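Local coordinates for protein Rubredoxin\:oxygen oxidoreductase (PDB 1E5D) that catalyses the four-electron reduction of dioxygen to water, using a diiron centre in a lactamase-like domain and FMN in a flavodoxin-like domain, at residues 39-49 with 66-76; 365-373 with 384-395. One frame throughout, in Å; residues are numbered along the deposited sequence. Where two conformers were deposited one is given.

Interaction 1 of 2, residues 39-49 with 66-76; sequences LVEDEKTTLFD and VIDPKKIDYLV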
loop_
_atom_site.group_PDB
_atom_site.type_symbol
_atom_site.label_atom_id
_atom_site.label_comp_id
_atom_site.label_asym_id
_atom_site.label_seq_id
_atom_site.Cartn_x
_atom_site.Cartn_y
_atom_site.Cartn_z
ATOM N N LEU A 39 -20.149 -23.521 -24.212
ATOM C CA LEU A 39 -20.299 -24.205 -25.481
ATOM C C LEU A 39 -21.774 -24.466 -25.781
ATOM O O LEU A 39 -22.447 -25.160 -25.014
ATOM C CB LEU A 39 -19.533 -25.528 -25.439
ATOM C CG LEU A 39 -19.514 -26.316 -26.747
ATOM C CD1 LEU A 39 -18.777 -25.521 -27.815
ATOM C CD2 LEU A 39 -18.893 -27.689 -26.544
ATOM N N VAL A 40 -22.272 -23.909 -26.875
ATOM C CA VAL A 40 -23.654 -24.134 -27.282
ATOM C C VAL A 40 -23.732 -24.931 -28.583
ATOM O O VAL A 40 -23.313 -24.474 -29.650
ATOM C CB VAL A 40 -24.419 -22.809 -27.454
ATOM C CG1 VAL A 40 -25.852 -23.091 -27.881
ATOM C CG2 VAL A 40 -24.374 -22.000 -26.170
ATOM N N GLU A 41 -24.274 -26.144 -28.474
ATOM C CA GLU A 41 -24.445 -27.009 -29.631
ATOM C C GLU A 41 -25.684 -26.647 -30.446
ATOM O O GLU A 41 -26.792 -26.846 -29.951
ATOM C CB GLU A 41 -24.553 -28.465 -29.181
ATOM C CG GLU A 41 -23.188 -29.072 -28.874
ATOM C CD GLU A 41 -23.298 -30.527 -28.465
ATOM O OE1 GLU A 41 -24.065 -30.830 -27.524
ATOM O OE2 GLU A 41 -22.613 -31.362 -29.093
ATOM N N ASP A 42 -25.461 -26.135 -31.643
ATOM C CA ASP A 42 -26.454 -25.854 -32.667
ATOM C C ASP A 42 -25.892 -26.243 -34.042
ATOM O O ASP A 42 -24.826 -26.861 -34.139
ATOM C CB ASP A 42 -26.890 -24.395 -32.671
ATOM C CG ASP A 42 -28.313 -24.181 -33.139
ATOM O OD1 ASP A 42 -28.887 -25.086 -33.780
ATOM O OD2 ASP A 42 -28.878 -23.100 -32.878
ATOM N N GLU A 43 -26.611 -25.886 -35.103
ATOM C CA GLU A 43 -26.097 -26.174 -36.448
ATOM C C GLU A 43 -24.790 -25.391 -36.593
ATOM O O GLU A 43 -23.743 -25.928 -36.932
ATOM C CB GLU A 43 -27.102 -25.834 -37.532
ATOM C CG GLU A 43 -28.563 -25.851 -37.135
ATOM C CD GLU A 43 -29.023 -27.096 -36.408
ATOM O OE1 GLU A 43 -28.481 -28.191 -36.676
ATOM O OE2 GLU A 43 -29.932 -26.991 -35.553
ATOM N N LYS A 44 -24.913 -24.106 -36.293
ATOM C CA LYS A 44 -23.779 -23.235 -36.029
ATOM C C LYS A 44 -23.363 -23.433 -34.572
ATOM O O LYS A 44 -24.022 -22.939 -33.655
ATOM C CB LYS A 44 -24.157 -21.792 -36.330
ATOM C CG LYS A 44 -23.854 -21.289 -37.722
ATOM C CD LYS A 44 -23.618 -22.381 -38.742
ATOM C CE LYS A 44 -22.639 -21.967 -39.825
ATOM N NZ LYS A 44 -22.709 -20.511 -40.122
ATOM N N THR A 45 -22.289 -24.186 -34.337
ATOM C CA THR A 45 -21.910 -24.451 -32.950
ATOM C C THR A 45 -21.051 -23.320 -32.394
ATOM O O THR A 45 -20.060 -22.907 -32.995
ATOM C CB THR A 45 -21.171 -25.789 -32.791
ATOM O OG1 THR A 45 -22.098 -26.865 -32.967
ATOM C CG2 THR A 45 -20.617 -25.901 -31.377
ATOM N N THR A 46 -21.455 -22.812 -31.225
ATOM C CA THR A 46 -20.859 -21.584 -30.725
ATOM C C THR A 46 -20.246 -21.689 -29.335
ATOM O O THR A 46 -20.767 -22.311 -28.413
ATOM C CB THR A 46 -21.913 -20.453 -30.689
ATOM O OG1 THR A 46 -22.434 -20.266 -32.004
ATOM C CG2 THR A 46 -21.256 -19.153 -30.271
ATOM N N LEU A 47 -19.101 -21.033 -29.222
ATOM C CA LEU A 47 -18.346 -20.870 -27.992
ATOM C C LEU A 47 -18.484 -19.442 -27.483
ATOM O O LEU A 47 -18.137 -18.481 -28.184
ATOM C CB LEU A 47 -16.890 -21.208 -28.261
ATOM C CG LEU A 47 -16.043 -21.756 -27.121
ATOM C CD1 LEU A 47 -14.842 -20.853 -26.929
ATOM C CD2 LEU A 47 -16.845 -21.880 -25.840
ATOM N N PHE A 48 -18.998 -19.252 -26.265
ATOM C CA PHE A 48 -19.079 -17.925 -25.671
ATOM C C PHE A 48 -17.949 -17.780 -24.650
ATOM O O PHE A 48 -17.744 -18.752 -23.921
ATOM C CB PHE A 48 -20.413 -17.668 -24.982
ATOM C CG PHE A 48 -21.621 -17.730 -25.897
ATOM C CD1 PHE A 48 -22.097 -18.951 -26.353
ATOM C CD2 PHE A 48 -22.261 -16.566 -26.287
ATOM C CE1 PHE A 48 -23.197 -18.993 -27.192
ATOM C CE2 PHE A 48 -23.362 -16.609 -27.126
ATOM C CZ PHE A 48 -23.835 -17.830 -27.586
ATOM N N ASP A 49 -17.296 -16.631 -24.641
ATOM C CA ASP A 49 -16.163 -16.337 -23.773
ATOM C C ASP A 49 -14.970 -17.216 -24.166
ATOM O O ASP A 49 -15.052 -17.983 -25.124
ATOM C CB ASP A 49 -16.492 -16.568 -22.303
ATOM C CG ASP A 49 -17.823 -16.002 -21.853
ATOM O OD1 ASP A 49 -18.275 -15.030 -22.501
ATOM O OD2 ASP A 49 -18.410 -16.500 -20.860
ATOM N N VAL A 66 -17.191 -32.742 -25.644
ATOM C CA VAL A 66 -18.502 -32.599 -26.249
ATOM C C VAL A 66 -18.439 -32.766 -27.763
ATOM O O VAL A 66 -19.313 -33.355 -28.387
ATOM C CB VAL A 66 -19.080 -31.208 -25.911
ATOM C CG1 VAL A 66 -20.438 -31.018 -26.565
ATOM C CG2 VAL A 66 -19.174 -31.015 -24.404
ATOM N N ILE A 67 -17.374 -32.223 -28.340
ATOM C CA ILE A 67 -17.258 -32.080 -29.778
ATOM C C ILE A 67 -15.841 -31.732 -30.194
ATOM O O ILE A 67 -15.078 -31.160 -29.415
ATOM C CB ILE A 67 -18.211 -30.966 -30.266
ATOM C CG1 ILE A 67 -18.557 -31.073 -31.748
ATOM C CG2 ILE A 67 -17.644 -29.595 -29.911
ATOM C CD1 ILE A 67 -19.200 -29.850 -32.353
ATOM N N ASP A 68 -15.465 -32.068 -31.422
ATOM C CA ASP A 68 -14.153 -31.675 -31.922
ATOM C C ASP A 68 -14.105 -30.163 -32.081
ATOM O O ASP A 68 -14.962 -29.599 -32.767
ATOM C CB ASP A 68 -13.823 -32.331 -33.267
ATOM C CG ASP A 68 -12.332 -32.313 -33.539
ATOM O OD1 ASP A 68 -11.749 -31.231 -33.746
ATOM O OD2 ASP A 68 -11.726 -33.405 -33.537
ATOM N N PRO A 69 -13.129 -29.520 -31.459
ATOM C CA PRO A 69 -13.035 -28.056 -31.515
ATOM C C PRO A 69 -13.134 -27.484 -32.925
ATOM O O PRO A 69 -13.634 -26.368 -33.083
ATOM C CB PRO A 69 -11.647 -27.789 -30.919
ATOM C CG PRO A 69 -11.451 -28.926 -29.973
ATOM C CD PRO A 69 -12.055 -30.121 -30.657
ATOM N N LYS A 70 -12.682 -28.197 -33.950
ATOM C CA LYS A 70 -12.699 -27.665 -35.316
ATOM C C LYS A 70 -14.113 -27.604 -35.887
ATOM O O LYS A 70 -14.315 -27.068 -36.979
ATOM C CB LYS A 70 -11.793 -28.486 -36.236
ATOM C CG LYS A 70 -12.467 -29.652 -36.927
ATOM C CD LYS A 70 -11.890 -30.996 -36.529
ATOM C CE LYS A 70 -11.883 -32.007 -37.658
ATOM N NZ LYS A 70 -13.240 -32.485 -38.039
ATOM N N LYS A 71 -15.085 -28.138 -35.155
ATOM C CA LYS A 71 -16.486 -28.087 -35.544
ATOM C C LYS A 71 -17.146 -26.808 -35.055
ATOM O O LYS A 71 -18.227 -26.441 -35.518
ATOM C CB LYS A 71 -17.240 -29.304 -34.993
ATOM C CG LYS A 71 -16.453 -30.597 -35.155
ATOM C CD LYS A 71 -17.341 -31.802 -35.381
ATOM C CE LYS A 71 -17.668 -31.998 -36.854
ATOM N NZ LYS A 71 -18.302 -33.329 -37.078
ATOM N N ILE A 72 -16.495 -26.124 -34.116
ATOM C CA ILE A 72 -17.048 -24.862 -33.635
ATOM C C ILE A 72 -17.035 -23.843 -34.765
ATOM O O ILE A 72 -16.019 -23.701 -35.455
ATOM C CB ILE A 72 -16.266 -24.291 -32.438
ATOM C CG1 ILE A 72 -16.368 -25.124 -31.158
ATOM C CG2 ILE A 72 -16.673 -22.842 -32.192
ATOM C CD1 ILE A 72 -15.420 -24.651 -30.076
ATOM N N ASP A 73 -18.131 -23.120 -34.983
ATOM C CA ASP A 73 -18.110 -22.172 -36.092
ATOM C C ASP A 73 -17.949 -20.742 -35.584
ATOM O O ASP A 73 -17.304 -19.915 -36.226
ATOM C CB ASP A 73 -19.388 -22.231 -36.929
ATOM C CG ASP A 73 -19.761 -23.606 -37.427
ATOM O OD1 ASP A 73 -19.140 -24.056 -38.417
ATOM O OD2 ASP A 73 -20.671 -24.222 -36.829
ATOM N N TYR A 74 -18.583 -20.497 -34.443
ATOM C CA TYR A 74 -18.702 -19.143 -33.937
ATOM C C TYR A 74 -17.982 -18.951 -32.608
ATOM O O TYR A 74 -18.000 -19.810 -31.728
ATOM C CB TYR A 74 -20.175 -18.776 -33.745
ATOM C CG TYR A 74 -20.959 -18.538 -35.011
ATOM C CD1 TYR A 74 -20.334 -18.156 -36.193
ATOM C CD2 TYR A 74 -22.341 -18.700 -35.018
ATOM C CE1 TYR A 74 -21.078 -17.944 -37.344
ATOM C CE2 TYR A 74 -23.085 -18.488 -36.158
ATOM C CZ TYR A 74 -22.447 -18.111 -37.321
ATOM O OH TYR A 74 -23.188 -17.900 -38.461
ATOM N N LEU A 75 -17.370 -17.779 -32.511
ATOM C CA LEU A 75 -16.752 -17.351 -31.263
ATOM C C LEU A 75 -17.395 -16.036 -30.853
ATOM O O LEU A 75 -17.350 -15.077 -31.620
ATOM C CB LEU A 75 -15.239 -17.212 -31.404
ATOM C CG LEU A 75 -14.470 -18.513 -31.667
ATOM C CD1 LEU A 75 -13.010 -18.231 -31.965
ATOM C CD2 LEU A 75 -14.615 -19.455 -30.484
ATOM N N VAL A 76 -18.008 -15.989 -29.674
ATOM C CA VAL A 76 -18.565 -14.699 -29.253
ATOM C C VAL A 76 -17.705 -14.112 -28.142
ATOM O O VAL A 76 -17.664 -14.657 -27.036
ATOM C CB VAL A 76 -20.019 -14.823 -28.780
ATOM C CG1 VAL A 76 -20.457 -13.531 -28.108
ATOM C CG2 VAL A 76 -20.950 -15.159 -29.938
#
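The Tyr74 ring meets Thr46 OG1 at its edge, near the ring plane, while the aliphatic part of Lys44 crosses it obliquely, CG lying 3.3 Å from Tyr74 CE2. Bends along the lysine chain turn its amine back to the phenol, where Lys44 NZ donates to Tyr74 OH at 3.1 Å; the same amine forms a salt bridge with Glu98. Phe101 packs edge-to-face with the tyrosine. At the far end of the strands the Phe48 ring, modelled in two conformers, packs near Val76 in one of them.

The carboxylate of Asp73 uses the anti lone pair of OD2 to accept from Thr45 N at 3.0 Å, and Thr45 O in turn receives both Asp73 N and Tyr74 N. Strands 46-48 and 74-76 then run parallel, with Leu47 N bonded to Tyr74 O and Val76 N to Leu47 O. On the sheet face of Leu47 and Leu75, Leu47 CB touches Leu75 CD2 at 3.6 Å. From the adjacent strand 33-40, Leu39 CD2 meets Val66 CB tip to tip at 3.6 Å.

The two paired strands belong to one beta-alpha-beta unit of the metallo-beta-lactamase fold, linked by crossover helix 56-64, whose Ile63 touches Leu47 and Ile72. Asp73 closes a two-way backbone grip on Thr45 where the strands begin to pair, and at the same end the Lys44 amine, shared between Tyr74 OH and Glu98, may polarise the phenol.

Interaction 2 of 2, residues 365-373 with 384-395; sequences DMPATPVKV and QLKTMAQTIARA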
loop_
_atom_site.group_PDB
_atom_site.type_symbol
_atom_site.label_atom_id
_atom_site.label_comp_id
_atom_site.label_asym_id
_atom_site.label_seq_id
_atom_site.Cartn_x
_atom_site.Cartn_y
_atom_site.Cartn_z
ATOM N N ASP A 365 -20.199 12.760 3.746
ATOM C CA ASP A 365 -20.694 13.755 4.696
ATOM C C ASP A 365 -19.859 13.730 5.977
ATOM O O ASP A 365 -19.676 12.682 6.590
ATOM C CB ASP A 365 -22.172 13.539 5.002
ATOM C CG ASP A 365 -23.088 13.718 3.807
ATOM O OD1 ASP A 365 -22.635 14.057 2.692
ATOM O OD2 ASP A 365 -24.314 13.517 3.979
ATOM N N MET A 366 -19.357 14.884 6.380
ATOM C CA MET A 366 -18.512 15.095 7.536
ATOM C C MET A 366 -19.193 15.934 8.611
ATOM O O MET A 366 -18.848 17.090 8.857
ATOM C CB MET A 366 -17.212 15.801 7.133
ATOM C CG MET A 366 -16.559 15.225 5.889
ATOM S SD MET A 366 -15.322 13.973 6.248
ATOM C CE MET A 366 -14.588 14.587 7.759
ATOM N N PRO A 367 -20.169 15.354 9.291
ATOM C CA PRO A 367 -20.900 16.107 10.310
ATOM C C PRO A 367 -19.995 16.507 11.467
ATOM O O PRO A 367 -20.164 17.528 12.136
ATOM C CB PRO A 367 -21.949 15.102 10.787
ATOM C CG PRO A 367 -21.382 13.764 10.459
ATOM C CD PRO A 367 -20.620 13.961 9.175
ATOM N N ALA A 368 -18.983 15.682 11.736
ATOM C CA ALA A 368 -18.111 15.995 12.867
ATOM C C ALA A 368 -16.710 16.372 12.411
ATOM O O ALA A 368 -16.159 15.888 11.430
ATOM C CB ALA A 368 -18.095 14.814 13.812
ATOM N N THR A 369 -16.131 17.289 13.169
ATOM C CA THR A 369 -14.780 17.779 12.987
ATOM C C THR A 369 -13.786 16.679 13.335
ATOM O O THR A 369 -13.997 15.990 14.337
ATOM C CB THR A 369 -14.511 18.998 13.890
ATOM O OG1 THR A 369 -15.719 19.360 14.574
ATOM C CG2 THR A 369 -14.107 20.202 13.057
ATOM N N PRO A 370 -12.745 16.482 12.547
ATOM C CA PRO A 370 -11.734 15.474 12.879
ATOM C C PRO A 370 -11.109 15.739 14.240
ATOM O O PRO A 370 -10.805 16.882 14.577
ATOM C CB PRO A 370 -10.675 15.641 11.781
ATOM C CG PRO A 370 -11.469 16.186 10.632
ATOM C CD PRO A 370 -12.438 17.149 11.269
ATOM N N VAL A 371 -10.937 14.650 14.982
ATOM C CA VAL A 371 -10.223 14.668 16.248
ATOM C C VAL A 371 -8.740 14.395 16.008
ATOM O O VAL A 371 -8.329 13.365 15.477
ATOM C CB VAL A 371 -10.798 13.639 17.232
ATOM C CG1 VAL A 371 -9.984 13.613 18.519
ATOM C CG2 VAL A 371 -12.259 13.951 17.512
ATOM N N LYS A 372 -7.909 15.357 16.397
ATOM C CA LYS A 372 -6.466 15.173 16.339
ATOM C C LYS A 372 -5.878 15.355 17.738
ATOM O O LYS A 372 -6.336 16.170 18.530
ATOM C CB LYS A 372 -5.834 16.132 15.340
ATOM C CG LYS A 372 -5.521 17.521 15.862
ATOM C CD LYS A 372 -5.754 18.577 14.794
ATOM C CE LYS A 372 -4.583 19.537 14.668
ATOM N NZ LYS A 372 -4.729 20.414 13.469
ATOM N N VAL A 373 -4.852 14.576 18.041
ATOM C CA VAL A 373 -4.221 14.563 19.346
ATOM C C VAL A 373 -2.703 14.640 19.240
ATOM O O VAL A 373 -2.109 13.924 18.436
ATOM C CB VAL A 373 -4.578 13.281 20.124
ATOM C CG1 VAL A 373 -3.856 13.261 21.463
ATOM C CG2 VAL A 373 -6.082 13.175 20.299
ATOM N N GLN A 384 -13.365 13.608 23.563
ATOM C CA GLN A 384 -13.585 14.158 22.223
ATOM C C GLN A 384 -14.036 13.081 21.245
ATOM O O GLN A 384 -14.959 13.266 20.446
ATOM C CB GLN A 384 -12.302 14.806 21.727
ATOM C CG GLN A 384 -12.051 16.201 22.270
ATOM C CD GLN A 384 -11.342 17.038 21.213
ATOM O OE1 GLN A 384 -10.167 16.822 20.913
ATOM N NE2 GLN A 384 -12.081 17.985 20.646
ATOM N N LEU A 385 -13.380 11.919 21.295
ATOM C CA LEU A 385 -13.720 10.902 20.299
ATOM C C LEU A 385 -15.131 10.375 20.492
ATOM O O LEU A 385 -15.863 10.265 19.501
ATOM C CB LEU A 385 -12.657 9.795 20.346
ATOM C CG LEU A 385 -11.307 10.257 19.774
ATOM C CD1 LEU A 385 -10.151 9.522 20.419
ATOM C CD2 LEU A 385 -11.306 10.079 18.263
ATOM N N LYS A 386 -15.516 10.066 21.727
ATOM C CA LYS A 386 -16.870 9.594 22.022
ATOM C C LYS A 386 -17.907 10.584 21.500
ATOM O O LYS A 386 -18.949 10.262 20.933
ATOM C CB LYS A 386 -17.041 9.380 23.520
ATOM C CG LYS A 386 -18.467 9.514 24.019
ATOM C CD LYS A 386 -18.519 10.167 25.394
ATOM C CE LYS A 386 -19.945 10.510 25.803
ATOM N NZ LYS A 386 -20.218 11.971 25.702
ATOM N N THR A 387 -17.580 11.857 21.703
ATOM C CA THR A 387 -18.384 12.936 21.158
ATOM C C THR A 387 -18.418 12.834 19.639
ATOM O O THR A 387 -19.482 12.909 19.021
ATOM C CB THR A 387 -17.819 14.311 21.564
ATOM O OG1 THR A 387 -18.055 14.528 22.961
ATOM C CG2 THR A 387 -18.518 15.437 20.822
ATOM N N MET A 388 -17.243 12.650 19.037
ATOM C CA MET A 388 -17.173 12.497 17.583
ATOM C C MET A 388 -18.042 11.337 17.110
ATOM O O MET A 388 -18.851 11.491 16.194
ATOM C CB MET A 388 -15.724 12.293 17.141
ATOM C CG MET A 388 -15.497 12.515 15.659
ATOM S SD MET A 388 -13.942 11.802 15.069
ATOM C CE MET A 388 -13.884 12.507 13.418
ATOM N N ALA A 389 -17.881 10.186 17.750
ATOM C CA ALA A 389 -18.672 8.996 17.488
ATOM C C ALA A 389 -20.165 9.263 17.638
ATOM O O ALA A 389 -20.985 8.733 16.888
ATOM C CB ALA A 389 -18.268 7.872 18.432
ATOM N N GLN A 390 -20.521 10.089 18.619
ATOM C CA GLN A 390 -21.932 10.400 18.839
ATOM C C GLN A 390 -22.488 11.294 17.745
ATOM O O GLN A 390 -23.603 11.075 17.263
ATOM C CB GLN A 390 -22.113 11.045 20.213
ATOM C CG GLN A 390 -22.464 9.990 21.260
ATOM C CD GLN A 390 -22.285 10.516 22.666
ATOM O OE1 GLN A 390 -22.137 11.719 22.870
ATOM N NE2 GLN A 390 -22.298 9.604 23.628
ATOM N N THR A 391 -21.723 12.298 17.328
ATOM C CA THR A 391 -22.173 13.135 16.221
ATOM C C THR A 391 -22.438 12.317 14.965
ATOM O O THR A 391 -23.524 12.335 14.380
ATOM C CB THR A 391 -21.122 14.214 15.916
ATOM O OG1 THR A 391 -20.939 14.999 17.105
ATOM C CG2 THR A 391 -21.580 15.156 14.815
ATOM N N ILE A 392 -21.420 11.573 14.535
ATOM C CA ILE A 392 -21.569 10.775 13.316
ATOM C C ILE A 392 -22.715 9.782 13.451
ATOM O O ILE A 392 -23.581 9.670 12.575
ATOM C CB ILE A 392 -20.249 10.061 12.973
ATOM C CG1 ILE A 392 -19.157 11.014 12.483
ATOM C CG2 ILE A 392 -20.491 8.945 11.972
ATOM C CD1 ILE A 392 -17.743 10.513 12.666
ATOM N N ALA A 393 -22.772 9.035 14.557
ATOM C CA ALA A 393 -23.875 8.084 14.694
ATOM C C ALA A 393 -25.226 8.785 14.656
ATOM O O ALA A 393 -26.192 8.248 14.115
ATOM C CB ALA A 393 -23.748 7.294 15.979
ATOM N N ARG A 394 -25.297 9.981 15.235
ATOM C CA ARG A 394 -26.578 10.684 15.247
ATOM C C ARG A 394 -27.003 10.907 13.801
ATOM O O ARG A 394 -28.122 10.632 13.391
ATOM C CB ARG A 394 -26.498 12.015 15.980
ATOM C CG ARG A 394 -27.499 12.184 17.108
ATOM C CD ARG A 394 -26.834 12.608 18.407
ATOM N NE ARG A 394 -26.800 11.536 19.397
ATOM C CZ ARG A 394 -26.491 11.699 20.678
ATOM N NH1 ARG A 394 -26.186 12.906 21.137
ATOM N NH2 ARG A 394 -26.484 10.664 21.508
ATOM N N ALA A 395 -26.033 11.407 13.039
ATOM C CA ALA A 395 -26.275 11.675 11.624
ATOM C C ALA A 395 -26.653 10.398 10.887
ATOM O O ALA A 395 -27.532 10.426 10.022
ATOM C CB ALA A 395 -25.042 12.315 11.011
HETATM O O HOH W 1 -9.122 18.178 18.104
#
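Strand 371-373 and helix 384-395 run nearly antiparallel, at 165°, with their axes 9.4 Å apart at closest approach. The irregular chain ahead of the strand follows the same helix, so that Pro367 lies by Ile392, Ala368 by Met388 and Val371 by Leu385. No direct hydrogen bond joins the two backbones or their side chains.

Val371 points toward the helix and divides its branches. CG1, anti to the backbone N (chi1 177°), lies against Leu385 CG and CD2, while CG2 meets Met388 SD at 3.7 Å. The side chains of Met388 and Val371 lie alongside each other, pointing opposite ways. The methionine chain is extended, and this carries its CE beyond the valine to Pro370 CA at 3.7 Å and to Thr369 O at 3.6 Å. Ala368 CB fits between Met388 CG and Thr391 CG2, the latter 3.6 Å away. Thr391 turns this methyl to the loop while its OG1 bonds back to Thr387 O, from above the carbonyl plane. One turn further on, Pro367 CG rests on Ala395 CB at 4.0 Å, and the proline ring and the Ile392 side chain cross at about a right angle.

Strand 371-374 is an outermost strand of the parallel five-stranded sheet, of order 2-1-3-4-5, that marks the flavodoxin-like fold; helix 350-361 contacts Met366, Pro370 and Lys372. The contact is almost wholly apolar, its polar supplement being a water that donates to Gln384 OE1 and weakly to Lys372 O. Cohesion here therefore rests on the fit of methyl, methylene and thioether groups, with the threonine hydroxyl satisfied within its own helix.

From the N terminus, the chain first closes interaction 1: 39-49 turns from strand 33-40 into strand 46-48, and after helix 56-64 the segment 66-76 returns to lie beside it, joining neighbouring parallel strands of the lactamase-like domain. The chain then completes this sheet, builds the second sheet of that domain and passes into the flavodoxin-like domain. There interaction 2 closes a shorter loop, with 10 residues between its segments, bringing the C-terminal helix 379-400 back against the last strand, 371-374. The two loops are in series, neither nested nor crossing. The centres of interactions 1 and 2 lie about 59 Å apart, on opposite sides of the chain's centre, and the two do not touch.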